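One contact in two related proteins. Structure 1 is beta-glucosidase from Chaetomella raphigera, which probably hydrolyses terminal, non-reducing beta-D-glucosyl residues with release of beta-D-glucose, a step in cellulose degradation: PDB 6JXG (chain A, 1.90 Å), residues 196-201 and 228-233. Structure 2 is Exo-1,3/1,4-beta-glucanase from Pseudoalteromonas sp.: PDB 3UT0 (chain B, 2.30 Å), residues 257-262 and 290-295. Both blocks share one frame: the second was fitted to the first on N, CA, C and O of the twelve residues, RMSD 0.40 Å. Numbering follows each deposited sequence.

Structure 1 (6JXG); sequences SIMCSY and FVVSDW.
Tyr201 turns one ring face to Asp232, whose CB lies 4.1 Å from the ring centroid and 9° off the ring normal, a CH-pi contact. At the ring edge, Tyr201 OH donates in the carbonyl plane to a lone pair of Trp233 O, 2.5 Å away. The segments follow neighbouring parallel strands, 196-199 and 228-231, of the TIM-barrel-type N-terminal domain of family 3, with helix 214-222 in the connection between them. Bonds such as Ile197 N to Phe228 O (3.0 Å) join the strands; beyond them Asp232 N donates to Cys199 O at 3.0 Å. Packing is tight along the strands: Ile197 is buried against Leu219, while Cys199 CB stands 4.2 Å from Val229 CG1 and its SG is disulfide-bonded to Cys210. On the face opposite Ile197 and Cys199, Met198, CG anti to the backbone N (chi1 -175°), brings SD to 3.6 Å from Asp232 CG and CE to 3.9 Å from Trp233 CZ3. The looser end is at partly exposed Tyr201, where a water links its N to Asp232 OD2 and the side chain touches Arg166.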
loop_
_atom_site.group_PDB
_atom_site.type_symbol
_atom_site.label_atom_id
_atom_site.label_comp_id
_atom_site.label_asym_id
_atom_site.label_seq_id
_atom_site.Cartn_x
_atom_site.Cartn_y
_atom_site.Cartn_z
ATOM N N SER A 196 12.791 -2.135 -10.294
ATOM C CA SER A 196 12.390 -3.544 -10.500
ATOM C C SER A 196 10.893 -3.740 -10.264
ATOM O O SER A 196 10.234 -2.918 -9.597
ATOM C CB SER A 196 13.200 -4.518 -9.605
ATOM O OG SER A 196 12.895 -4.329 -8.254
ATOM N N ILE A 197 10.364 -4.801 -10.835
ATOM C CA ILE A 197 8.971 -5.174 -10.626
ATOM C C ILE A 197 8.974 -6.659 -10.414
ATOM O O ILE A 197 9.756 -7.380 -11.041
ATOM C CB ILE A 197 8.132 -4.836 -11.899
ATOM C CG1 ILE A 197 7.967 -3.292 -12.053
ATOM C CG2 ILE A 197 6.818 -5.552 -11.856
ATOM C CD1 ILE A 197 7.463 -2.894 -13.399
ATOM N N MET A 198 8.169 -7.135 -9.475
ATOM C CA MET A 198 8.121 -8.554 -9.177
ATOM C C MET A 198 6.855 -9.152 -9.803
ATOM O O MET A 198 5.747 -8.608 -9.617
ATOM C CB MET A 198 8.023 -8.745 -7.656
ATOM C CG MET A 198 8.079 -10.189 -7.172
ATOM S SD MET A 198 7.772 -10.437 -5.424
ATOM C CE MET A 198 9.251 -9.662 -4.755
ATOM N N CYS A 199 6.980 -10.272 -10.500
ATOM C CA CYS A 199 5.808 -10.936 -11.032
ATOM C C CYS A 199 5.170 -11.883 -10.023
ATOM O O CYS A 199 5.858 -12.382 -9.120
ATOM C CB CYS A 199 6.124 -11.627 -12.337
ATOM S SG CYS A 199 7.564 -12.705 -12.390
ATOM N N SER A 200 3.859 -12.141 -10.182
ATOM C CA SER A 200 3.052 -12.751 -9.130
ATOM C C SER A 200 2.947 -14.245 -9.159
ATOM O O SER A 200 3.257 -14.863 -10.126
ATOM C CB SER A 200 1.655 -12.122 -9.111
ATOM O OG SER A 200 1.010 -12.398 -10.334
ATOM N N TYR A 201 2.395 -14.848 -8.084
ATOM C CA TYR A 201 2.194 -16.294 -8.060
ATOM C C TYR A 201 1.022 -16.832 -8.939
ATOM O O TYR A 201 1.031 -18.011 -9.303
ATOM C CB TYR A 201 1.875 -16.758 -6.650
ATOM C CG TYR A 201 3.042 -16.815 -5.732
ATOM C CD1 TYR A 201 4.084 -17.695 -6.007
ATOM C CD2 TYR A 201 3.096 -16.033 -4.585
ATOM C CE1 TYR A 201 5.167 -17.812 -5.133
ATOM C CE2 TYR A 201 4.169 -16.136 -3.698
ATOM C CZ TYR A 201 5.204 -17.011 -3.959
ATOM O OH TYR A 201 6.296 -17.158 -3.138
ATOM N N PHE A 228 14.227 -4.319 -14.390
ATOM C CA PHE A 228 14.260 -5.735 -14.445
ATOM C C PHE A 228 13.072 -6.313 -13.657
ATOM O O PHE A 228 12.563 -5.685 -12.733
ATOM C CB PHE A 228 15.573 -6.320 -13.979
ATOM C CG PHE A 228 15.809 -6.232 -12.540
ATOM C CD1 PHE A 228 15.482 -7.295 -11.694
ATOM C CD2 PHE A 228 16.447 -5.089 -12.000
ATOM C CE1 PHE A 228 15.727 -7.215 -10.348
ATOM C CE2 PHE A 228 16.723 -5.017 -10.661
ATOM C CZ PHE A 228 16.400 -6.093 -9.802
ATOM N N VAL A 229 12.620 -7.462 -14.129
ATOM C CA VAL A 229 11.537 -8.235 -13.487
ATOM C C VAL A 229 12.086 -9.389 -12.693
ATOM O O VAL A 229 12.874 -10.164 -13.186
ATOM C CB VAL A 229 10.548 -8.758 -14.557
ATOM C CG1 VAL A 229 9.430 -9.500 -13.832
ATOM C CG2 VAL A 229 9.968 -7.573 -15.340
ATOM N N VAL A 230 11.662 -9.491 -11.422
ATOM C CA VAL A 230 12.082 -10.532 -10.538
ATOM C C VAL A 230 10.896 -11.417 -10.180
ATOM O O VAL A 230 9.763 -10.943 -10.084
ATOM C CB VAL A 230 12.799 -9.942 -9.351
ATOM C CG1 VAL A 230 11.932 -8.967 -8.541
ATOM C CG2 VAL A 230 13.333 -11.055 -8.481
ATOM N N SER A 231 11.134 -12.714 -9.980
ATOM C CA SER A 231 10.022 -13.565 -9.608
ATOM C C SER A 231 9.623 -13.414 -8.196
ATOM O O SER A 231 10.457 -13.222 -7.302
ATOM C CB SER A 231 10.305 -15.034 -9.915
ATOM O OG SER A 231 11.328 -15.519 -9.079
ATOM N N ASP A 232 8.327 -13.638 -7.932
ATOM C CA ASP A 232 7.981 -13.923 -6.571
ATOM C C ASP A 232 8.660 -15.256 -6.240
ATOM O O ASP A 232 9.167 -15.957 -7.138
ATOM C CB ASP A 232 6.454 -13.894 -6.362
ATOM C CG ASP A 232 6.038 -13.568 -4.930
ATOM O OD1 ASP A 232 6.835 -13.803 -4.004
ATOM O OD2 ASP A 232 4.870 -13.122 -4.720
ATOM N N TRP A 233 8.702 -15.590 -4.942
ATOM C CA TRP A 233 9.597 -16.601 -4.466
ATOM C C TRP A 233 9.077 -17.970 -4.874
ATOM O O TRP A 233 8.058 -18.456 -4.407
ATOM C CB TRP A 233 9.896 -16.472 -2.997
ATOM C CG TRP A 233 11.168 -15.733 -2.661
ATOM C CD1 TRP A 233 12.048 -16.108 -1.711
ATOM C CD2 TRP A 233 11.664 -14.467 -3.183
ATOM N NE1 TRP A 233 13.084 -15.216 -1.622
ATOM C CE2 TRP A 233 12.875 -14.191 -2.506
ATOM C CE3 TRP A 233 11.199 -13.539 -4.128
ATOM C CZ2 TRP A 233 13.641 -13.052 -2.761
ATOM C CZ3 TRP A 233 11.948 -12.412 -4.383
ATOM C CH2 TRP A 233 13.171 -12.165 -3.688
HETATM O O HOH W 1 2.325 -12.930 -5.937
#

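Structure 2 (3UT0); sequences SVMASF and FVVSDW.
Phe262 turns one ring face to Asp294, whose CB lies 4.0 Å from the ring centroid and 24° off the ring normal, a CH-pi contact. At the ring edge, Trp295 O lies near the ring plane, 3.5 Å from Phe262 CZ. Between the strands run backbone bonds such as Val258 N to Phe290 O (3.0 Å); further on, Asp294 N donates outside the pair, to His271 NE2. Packing is tight along the strands: Val258 is buried against Leu281, while Ala260 CB stands 4.4 Å from Val291 CG1 and also touches Leu277. On the face opposite Val258, Met259, CG anti to the backbone N (chi1 -173°), brings SD to 3.6 Å from Asp294 CG. The Trp295 indole, its CG anti to the backbone N (chi1 -174°), packs on Met321 and Pro323. The looser end is at Phe262 and Trp295, both partly exposed. There a water links Phe262 N to Asp294 OD2, and the Phe262 side chain touches Arg229.

What differs
Two hydrogen bonds occur in structure 1 alone. Tyr201(A) OH reaches Trp233(A) O at 2.5 Å, whereas Phe262(B) has no polar atom for the task. Asp232(A) N bonds Cys199(A) O at 3.0 Å; Asp294(B) N and Ala260(B) O are 4.3 Å apart, too far. The bond of Ile197(A) N to Phe228(A) O is kept by Val258(B) N and Phe290(B) O, and that of Trp233(A) N to Asp232(A) OD1 by Trp295(B) N and Asp294(B) OD1.

CZ, CE1, CE2 and CD2 of Tyr201(A) and Phe262(B) fall near each other, the CZ atoms 0.5 Å apart, so the touch on Asp232(A) or Asp294(B) persists without the hydroxyl. At Ile197(A) / Val258(B) both side chains are buried; CG1 of Ile197(A) and CG2 of Val258(B) are 0.5 Å apart, CG2 of Ile197(A) and CG1 of Val258(B) 0.4 Å apart. SG of Cys199(A), which bonds Cys210(A), has no counterpart in Ala260(B), yet both CB atoms touch the neighbouring valine, Val229(A) or Val291(B).

The largest rearrangement is the tryptophan, with chi1 -96° in Trp233(A) against -174° in Trp295(B) and CH2 atoms 7.5 Å apart after superposition. Met198(A) and Met259(B) keep their place, but the contact of Met198(A) CE with Trp233(A) CZ3 (3.9 Å) is absent in structure 2. The indole packing against Ser231(A) O, at 3.3 Å from Trp233(A) CE3, is absent there too.

Structure 2 (3UT0)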
loop_
_atom_site.group_PDB
_atom_site.type_symbol
_atom_site.label_atom_id
_atom_site.label_comp_id
_atom_site.label_asym_id
_atom_site.label_seq_id
_atom_site.Cartn_x
_atom_site.Cartn_y
_atom_site.Cartn_z
ATOM N N SER B 257 12.552 -2.094 -10.389
ATOM C CA SER B 257 12.239 -3.501 -10.434
ATOM C C SER B 257 10.747 -3.749 -10.320
ATOM O O SER B 257 10.043 -3.042 -9.600
ATOM C CB SER B 257 12.976 -4.202 -9.287
ATOM O OG SER B 257 12.721 -5.585 -9.250
ATOM N N VAL B 258 10.277 -4.781 -11.018
ATOM C CA VAL B 258 8.894 -5.234 -10.897
ATOM C C VAL B 258 8.892 -6.722 -10.547
ATOM O O VAL B 258 9.588 -7.510 -11.193
ATOM C CB VAL B 258 8.151 -5.003 -12.223
ATOM C CG1 VAL B 258 6.785 -5.677 -12.196
ATOM C CG2 VAL B 258 7.965 -3.525 -12.443
ATOM N N MET B 259 8.112 -7.114 -9.537
ATOM C CA MET B 259 8.010 -8.532 -9.196
ATOM C C MET B 259 6.767 -9.184 -9.837
ATOM O O MET B 259 5.650 -8.685 -9.714
ATOM C CB MET B 259 8.023 -8.728 -7.671
ATOM C CG MET B 259 8.079 -10.190 -7.262
ATOM S SD MET B 259 8.091 -10.476 -5.475
ATOM C CE MET B 259 9.726 -9.870 -5.030
ATOM N N ALA B 260 6.963 -10.307 -10.507
ATOM C CA ALA B 260 5.851 -11.024 -11.111
ATOM C C ALA B 260 4.963 -11.702 -10.057
ATOM O O ALA B 260 5.399 -11.929 -8.930
ATOM C CB ALA B 260 6.372 -12.038 -12.101
ATOM N N SER B 261 3.720 -12.010 -10.417
ATOM C CA SER B 261 2.749 -12.484 -9.414
ATOM C C SER B 261 2.535 -14.002 -9.448
ATOM O O SER B 261 2.706 -14.638 -10.498
ATOM C CB SER B 261 1.401 -11.795 -9.597
ATOM O OG SER B 261 0.856 -12.046 -10.878
ATOM N N PHE B 262 2.169 -14.568 -8.299
ATOM C CA PHE B 262 1.899 -16.004 -8.185
ATOM C C PHE B 262 0.640 -16.495 -8.889
ATOM O O PHE B 262 0.570 -17.642 -9.310
ATOM C CB PHE B 262 1.716 -16.392 -6.710
ATOM C CG PHE B 262 2.990 -16.577 -5.939
ATOM C CD1 PHE B 262 3.877 -17.556 -6.316
ATOM C CD2 PHE B 262 3.270 -15.834 -4.804
ATOM C CE1 PHE B 262 5.031 -17.781 -5.606
ATOM C CE2 PHE B 262 4.422 -16.073 -4.088
ATOM C CZ PHE B 262 5.307 -17.037 -4.498
ATOM N N PHE B 290 14.112 -4.162 -14.419
ATOM C CA PHE B 290 14.195 -5.616 -14.424
ATOM C C PHE B 290 13.056 -6.303 -13.660
ATOM O O PHE B 290 12.531 -5.761 -12.677
ATOM C CB PHE B 290 15.574 -6.088 -13.922
ATOM C CG PHE B 290 15.809 -5.884 -12.441
ATOM C CD1 PHE B 290 15.612 -6.916 -11.547
ATOM C CD2 PHE B 290 16.221 -4.664 -11.947
ATOM C CE1 PHE B 290 15.835 -6.738 -10.191
ATOM C CE2 PHE B 290 16.441 -4.482 -10.590
ATOM C CZ PHE B 290 16.227 -5.531 -9.714
ATOM N N VAL B 291 12.642 -7.459 -14.168
ATOM C CA VAL B 291 11.622 -8.268 -13.504
ATOM C C VAL B 291 12.264 -9.314 -12.598
ATOM O O VAL B 291 13.059 -10.149 -13.041
ATOM C CB VAL B 291 10.729 -8.969 -14.556
ATOM C CG1 VAL B 291 9.784 -9.992 -13.920
ATOM C CG2 VAL B 291 9.980 -7.923 -15.392
ATOM N N VAL B 292 11.822 -9.340 -11.348
ATOM C CA VAL B 292 12.261 -10.373 -10.424
ATOM C C VAL B 292 11.064 -11.284 -10.167
ATOM O O VAL B 292 9.926 -10.822 -10.095
ATOM C CB VAL B 292 12.814 -9.780 -9.091
ATOM C CG1 VAL B 292 11.771 -8.961 -8.378
ATOM C CG2 VAL B 292 13.331 -10.856 -8.173
ATOM N N SER B 293 11.309 -12.584 -10.058
ATOM C CA SER B 293 10.234 -13.527 -9.736
ATOM C C SER B 293 9.977 -13.555 -8.242
ATOM O O SER B 293 10.736 -12.971 -7.474
ATOM C CB SER B 293 10.564 -14.928 -10.238
ATOM O OG SER B 293 11.739 -15.433 -9.642
ATOM N N ASP B 294 8.863 -14.152 -7.837
ATOM C CA ASP B 294 8.571 -14.345 -6.415
ATOM C C ASP B 294 9.120 -15.672 -5.900
ATOM O O ASP B 294 9.696 -16.452 -6.665
ATOM C CB ASP B 294 7.071 -14.231 -6.166
ATOM C CG ASP B 294 6.757 -13.719 -4.776
ATOM O OD1 ASP B 294 7.592 -13.929 -3.873
ATOM O OD2 ASP B 294 5.708 -13.065 -4.598
ATOM N N TRP B 295 8.989 -15.894 -4.594
ATOM C CA TRP B 295 9.669 -16.994 -3.896
ATOM C C TRP B 295 9.353 -18.376 -4.516
ATOM O O TRP B 295 8.283 -18.919 -4.295
ATOM C CB TRP B 295 9.266 -16.974 -2.419
ATOM C CG TRP B 295 10.007 -17.965 -1.548
ATOM C CD1 TRP B 295 9.843 -19.320 -1.488
ATOM C CD2 TRP B 295 10.985 -17.640 -0.561
ATOM N NE1 TRP B 295 10.701 -19.860 -0.558
ATOM C CE2 TRP B 295 11.401 -18.844 0.036
ATOM C CE3 TRP B 295 11.558 -16.441 -0.126
ATOM C CZ2 TRP B 295 12.359 -18.884 1.038
ATOM C CZ3 TRP B 295 12.511 -16.484 0.867
ATOM C CH2 TRP B 295 12.904 -17.696 1.438
HETATM O O HOH W 2 2.800 -12.813 -6.098
#